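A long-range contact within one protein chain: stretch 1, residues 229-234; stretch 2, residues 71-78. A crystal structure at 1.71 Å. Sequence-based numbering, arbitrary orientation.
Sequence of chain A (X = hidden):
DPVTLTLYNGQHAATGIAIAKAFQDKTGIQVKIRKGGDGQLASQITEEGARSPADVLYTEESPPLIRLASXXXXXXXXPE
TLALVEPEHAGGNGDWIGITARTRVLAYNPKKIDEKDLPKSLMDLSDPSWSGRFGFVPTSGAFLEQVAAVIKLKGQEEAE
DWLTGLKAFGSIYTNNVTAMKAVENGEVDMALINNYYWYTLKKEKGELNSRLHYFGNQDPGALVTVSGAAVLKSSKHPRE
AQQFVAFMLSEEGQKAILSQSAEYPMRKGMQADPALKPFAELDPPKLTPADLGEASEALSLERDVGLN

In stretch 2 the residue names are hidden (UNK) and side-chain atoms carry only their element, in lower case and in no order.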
ATOM      1  N   ALA A 229     -10.434   2.590   1.843  1.00  6.68           N
ATOM      2  CA  ALA A 229     -11.597   1.900   2.364  1.00  5.95           C
ATOM      3  C   ALA A 229     -12.847   2.392   1.659  1.00  4.57           C
ATOM      4  O   ALA A 229     -12.882   3.482   1.085  1.00  5.58           O
ATOM      5  CB  ALA A 229     -11.757   2.095   3.874  1.00  6.11           C
ATOM      6  N   ALA A 230     -13.887   1.576   1.733  1.00  6.01           N
ATOM      7  CA  ALA A 230     -15.114   1.870   1.008  1.00  5.77           C
ATOM      8  C   ALA A 230     -16.265   1.130   1.663  1.00  4.21           C
ATOM      9  O   ALA A 230     -16.071   0.096   2.299  1.00  5.60           O
ATOM     10  CB  ALA A 230     -15.003   1.471  -0.472  1.00  5.82           C
ATOM     11  N   VAL A 231     -17.463   1.688   1.501  1.00  4.51           N
ATOM     12  CA  VAL A 231     -18.726   1.051   1.870  1.00  6.45           C
ATOM     13  C   VAL A 231     -19.304   0.357   0.641  1.00  6.52           C
ATOM     14  O   VAL A 231     -19.362   0.949  -0.438  1.00 10.15           O
ATOM     15  CB  VAL A 231     -19.713   2.102   2.402  1.00  8.84           C
ATOM     16  CG1 VAL A 231     -21.099   1.474   2.646  1.00  8.59           C
ATOM     17  CG2 VAL A 231     -19.153   2.745   3.669  1.00  8.32           C
ATOM     18  N   LEU A 232     -19.772  -0.881   0.803  1.00  7.99           N
ATOM     19  CA  LEU A 232     -20.357  -1.597  -0.326  1.00 10.32           C
ATOM     20  C   LEU A 232     -21.774  -1.095  -0.580  1.00 10.99           C
ATOM     21  O   LEU A 232     -22.552  -0.891   0.357  1.00 13.64           O
ATOM     22  CB  LEU A 232     -20.372  -3.106  -0.072  1.00  9.97           C
ATOM     23  CG  LEU A 232     -19.075  -3.883  -0.299  1.00 10.63           C
ATOM     24  CD1 LEU A 232     -18.544  -3.630  -1.711  1.00 17.45           C
ATOM     25  CD2 LEU A 232     -18.008  -3.567   0.752  1.00 11.67           C
ATOM     26  N   LYS A 233     -22.102  -0.876  -1.858  1.00 11.90           N
ATOM     27  CA  LYS A 233     -23.444  -0.419  -2.204  1.00 13.46           C
ATOM     28  C   LYS A 233     -24.503  -1.411  -1.747  1.00 12.00           C
ATOM     29  O   LYS A 233     -25.623  -1.014  -1.393  1.00 13.95           O
ATOM     30  CB  LYS A 233     -23.536  -0.198  -3.715  1.00 23.16           C
ATOM     31  CG  LYS A 233     -24.536   0.852  -4.137  1.00 21.36           C
ATOM     32  CD  LYS A 233     -24.028   1.612  -5.352  1.00 27.29           C
ATOM     33  CE  LYS A 233     -25.138   1.895  -6.344  1.00 33.13           C
ATOM     34  NZ  LYS A 233     -24.632   2.766  -7.444  1.00 35.24           N
ATOM     35  N   SER A 234     -24.155  -2.697  -1.727  1.00 13.35           N
ATOM     36  CA  SER A 234     -25.054  -3.777  -1.347  1.00 16.37           C
ATOM     37  C   SER A 234     -25.276  -3.885   0.158  1.00 20.57           C
ATOM     38  O   SER A 234     -26.121  -4.681   0.581  1.00 19.66           O
ATOM     39  CB  SER A 234     -24.501  -5.108  -1.869  1.00 17.00           C
ATOM     40  OG  SER A 234     -23.288  -5.457  -1.210  1.00 18.80           O
ATOM     41  N   UNK A  71     -17.016  -0.500 -11.397  1.00  9.62           N
ATOM     42  CA  UNK A  71     -18.131  -1.425 -11.552  1.00 13.97           C
ATOM     43  C   UNK A  71     -19.399  -0.944 -10.867  1.00 11.44           C
ATOM     44  O   UNK A  71     -20.442  -1.597 -11.004  1.00 12.97           O
ATOM     45  c   UNK A  71     -17.758  -2.803 -11.008  1.00 12.98           C
ATOM     46  N   UNK A  72     -19.339   0.160 -10.125  1.00 10.07           N
ATOM     47  CA  UNK A  72     -20.523   0.646  -9.446  1.00 11.53           C
ATOM     48  C   UNK A  72     -20.840  -0.075  -8.160  1.00 13.66           C
ATOM     49  O   UNK A  72     -21.967   0.029  -7.663  1.00 12.58           O
ATOM     50  N   UNK A  73     -19.877  -0.798  -7.591  1.00 10.41           N
ATOM     51  CA  UNK A  73     -20.140  -1.617  -6.419  1.00  8.21           C
ATOM     52  C   UNK A  73     -19.976  -0.863  -5.103  1.00 10.55           C
ATOM     53  O   UNK A  73     -20.346  -1.401  -4.050  1.00 10.54           O
ATOM     54  c   UNK A  73     -18.609  -4.900  -7.766  1.00 14.01           C
ATOM     55  c   UNK A  73     -19.225  -2.848  -6.430  1.00 10.08           C
ATOM     56  c   UNK A  73     -19.711  -3.930  -7.400  1.00 12.33           C
ATOM     57  c   UNK A  73     -20.895  -4.653  -6.779  1.00 12.33           C
ATOM     58  N   UNK A  74     -19.454   0.357  -5.137  1.00  8.41           N
ATOM     59  CA  UNK A  74     -19.139   1.109  -3.928  1.00  9.66           C
ATOM     60  C   UNK A  74     -20.115   2.264  -3.729  1.00 10.17           C
ATOM     61  O   UNK A  74     -20.445   2.991  -4.678  1.00 11.27           O
ATOM     62  c   UNK A  74     -16.713  -0.569  -3.268  1.00  9.00           C
ATOM     63  c   UNK A  74     -16.639   0.583  -4.265  1.00  9.68           C
ATOM     64  c   UNK A  74     -15.224   1.231  -4.231  1.00  8.02           C
ATOM     65  c   UNK A  74     -17.707   1.647  -4.001  1.00  8.12           C
ATOM     66  N   UNK A  75     -20.557   2.440  -2.483  1.00  9.88           N
ATOM     67  CA  UNK A  75     -21.484   3.512  -2.138  1.00 11.24           C
ATOM     68  C   UNK A  75     -20.758   4.849  -2.059  1.00 14.52           C
ATOM     69  O   UNK A  75     -19.626   4.927  -1.579  1.00 11.96           O
ATOM     70  c   UNK A  75     -22.157   3.213  -0.795  1.00 11.31           C
ATOM     71  N   UNK A  76     -21.425   5.913  -2.509  1.00 11.15           N
ATOM     72  CA  UNK A  76     -20.878   7.249  -2.303  1.00 11.47           C
ATOM     73  C   UNK A  76     -20.719   7.506  -0.804  1.00 13.26           C
ATOM     74  O   UNK A  76     -21.594   7.174  -0.001  1.00 12.02           O
ATOM     75  c   UNK A  76     -20.598  10.495  -2.375  1.00 24.84           C
ATOM     76  c   UNK A  76     -20.909  11.986  -2.195  1.00 24.84           C
ATOM     77  n   UNK A  76     -20.896  12.429  -0.766  1.00 27.45           N
ATOM     78  c   UNK A  76     -21.874   9.657  -2.258  1.00 23.52           C
ATOM     79  c   UNK A  76     -21.792   8.295  -2.963  1.00 14.21           C
ATOM     80  N   UNK A  77     -19.574   8.063  -0.421  1.00  9.66           N
ATOM     81  CA  UNK A  77     -19.307   8.350   0.982  1.00  9.88           C
ATOM     82  C   UNK A  77     -19.933   9.678   1.399  1.00 11.81           C
ATOM     83  O   UNK A  77     -20.049  10.613   0.603  1.00 12.33           O
ATOM     84  c   UNK A  77     -15.572   7.267   1.121  1.00  6.91           C
ATOM     85  c   UNK A  77     -17.802   8.392   1.240  1.00  8.68           C
ATOM     86  c   UNK A  77     -17.087   7.043   1.151  1.00  7.92           C
ATOM     87  c   UNK A  77     -17.484   6.140   2.314  1.00  9.47           C
ATOM     88  N   UNK A  78     -20.314   9.765   2.670  1.00 13.86           N
ATOM     89  CA  UNK A  78     -20.901  10.999   3.171  1.00 13.31           C
ATOM     90  C   UNK A  78     -19.922  12.161   3.003  1.00 17.74           C
ATOM     91  O   UNK A  78     -18.711  11.997   3.209  1.00 14.05           O
ATOM     92  c   UNK A  78     -21.307  10.832   4.636  1.00 16.03           C
ATOM     93  c   UNK A  78     -22.558   9.978   4.785  1.00 18.33           C
ATOM     94  o   UNK A  78     -22.060   9.872   7.113  1.00 29.63           O
ATOM     95  o   UNK A  78     -24.080   9.304   6.478  1.00 29.15           O
ATOM     96  c   UNK A  78     -22.922   9.698   6.227  1.00 27.46           C
TER
HETATM   97  O   HOH W   1     -22.148  -3.516  -3.658  1.00 15.46           O
HETATM   98  O   HOH W   2     -17.606   3.887  -0.270  1.00  9.07           O

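Position 71 carries a single side-chain carbon. It lies out of reach of stretch 1, its CB being 9.4 Å from CD1 of Leu232, and one carbon beyond CA identifies Ala71, which plays no part in the contact.

Position 72 has no side-chain atoms at all, and its phi of 80° agrees with that absence: a CB at these backbone angles would be jammed against the carbonyl O of Ala71. This is Gly72, the residue that leaves helical geometry in a Schellman motif at the end of a helix. Its carbonyl O lies 3.5 Å from CD of Lys233, so the aliphatic part of the lysine passes over the turn.

At position 73 there are four side-chain carbons, forked at the second, without nitrogen or oxygen. A fork one carbon beyond CB is that of leucine, and Leu73 it is, with CA-to-CB pointing away from stretch 1. Its contribution is made by the backbone: O accepts a hydrogen bond from N of Lys233 at 2.9 Å, nearly straight at 173°.

Position 74 again shows four carbons forked at the second. CA-to-CB points away overall, yet the end of the side chain comes nearer: both terminal carbons lie against CB of Ala230, at 3.8 and 3.9 Å, and the second is also 3.9 Å from CD1 of Leu232. The pattern gives Leu74, in which that second carbon is CD2. Its CA also makes a CA-H...O contact of 3.5 Å with O of Val231.

A lone carbon marks position 75, and it packs 4.0 Å from CG1 of Val231. This is Ala75; its N donates a hydrogen bond to O of Val231, at 2.8 Å and 167°.

Position 76 bears four carbons in a row ending in nitrogen, the chain of a lysine. The CA-to-CB bond of Lys76 points away from stretch 1, and the residue makes no contact with it; NZ instead donates a very short bond of 2.4 Å to the backbone O of position 77.

Position 77 has four carbons forked at the second, and one branch end approaches CG2 of Val231 to 4.0 Å. It is Leu77, and the carbon concerned is CD2.

Position 78 has three carbons in line, the third holding two oxygens, as in glutamate. Glu78 occupies the N-cap position before a helix and is out of reach of stretch 1.

The contact is held by a single beta bridge that pairs Leu232 with Leu74, their CA atoms 4.7 Å apart. The two backbone hydrogen bonds run in opposite directions between the stretches; they use main-chain atoms, and the side chains pack around them. Ala230, Val231 and Leu232 supply apolar surface for Leu74, Ala75 and Leu77. Water extends the backbone link: water 1 donates to O of Leu73 (2.8 Å) and accepts from N of Ser234 (2.9 Å), while water 2 joins N of Val231 (2.8 Å) to O of Ala75 (2.6 Å).

Stretch 2, residues 71-78: AGLLAKLE
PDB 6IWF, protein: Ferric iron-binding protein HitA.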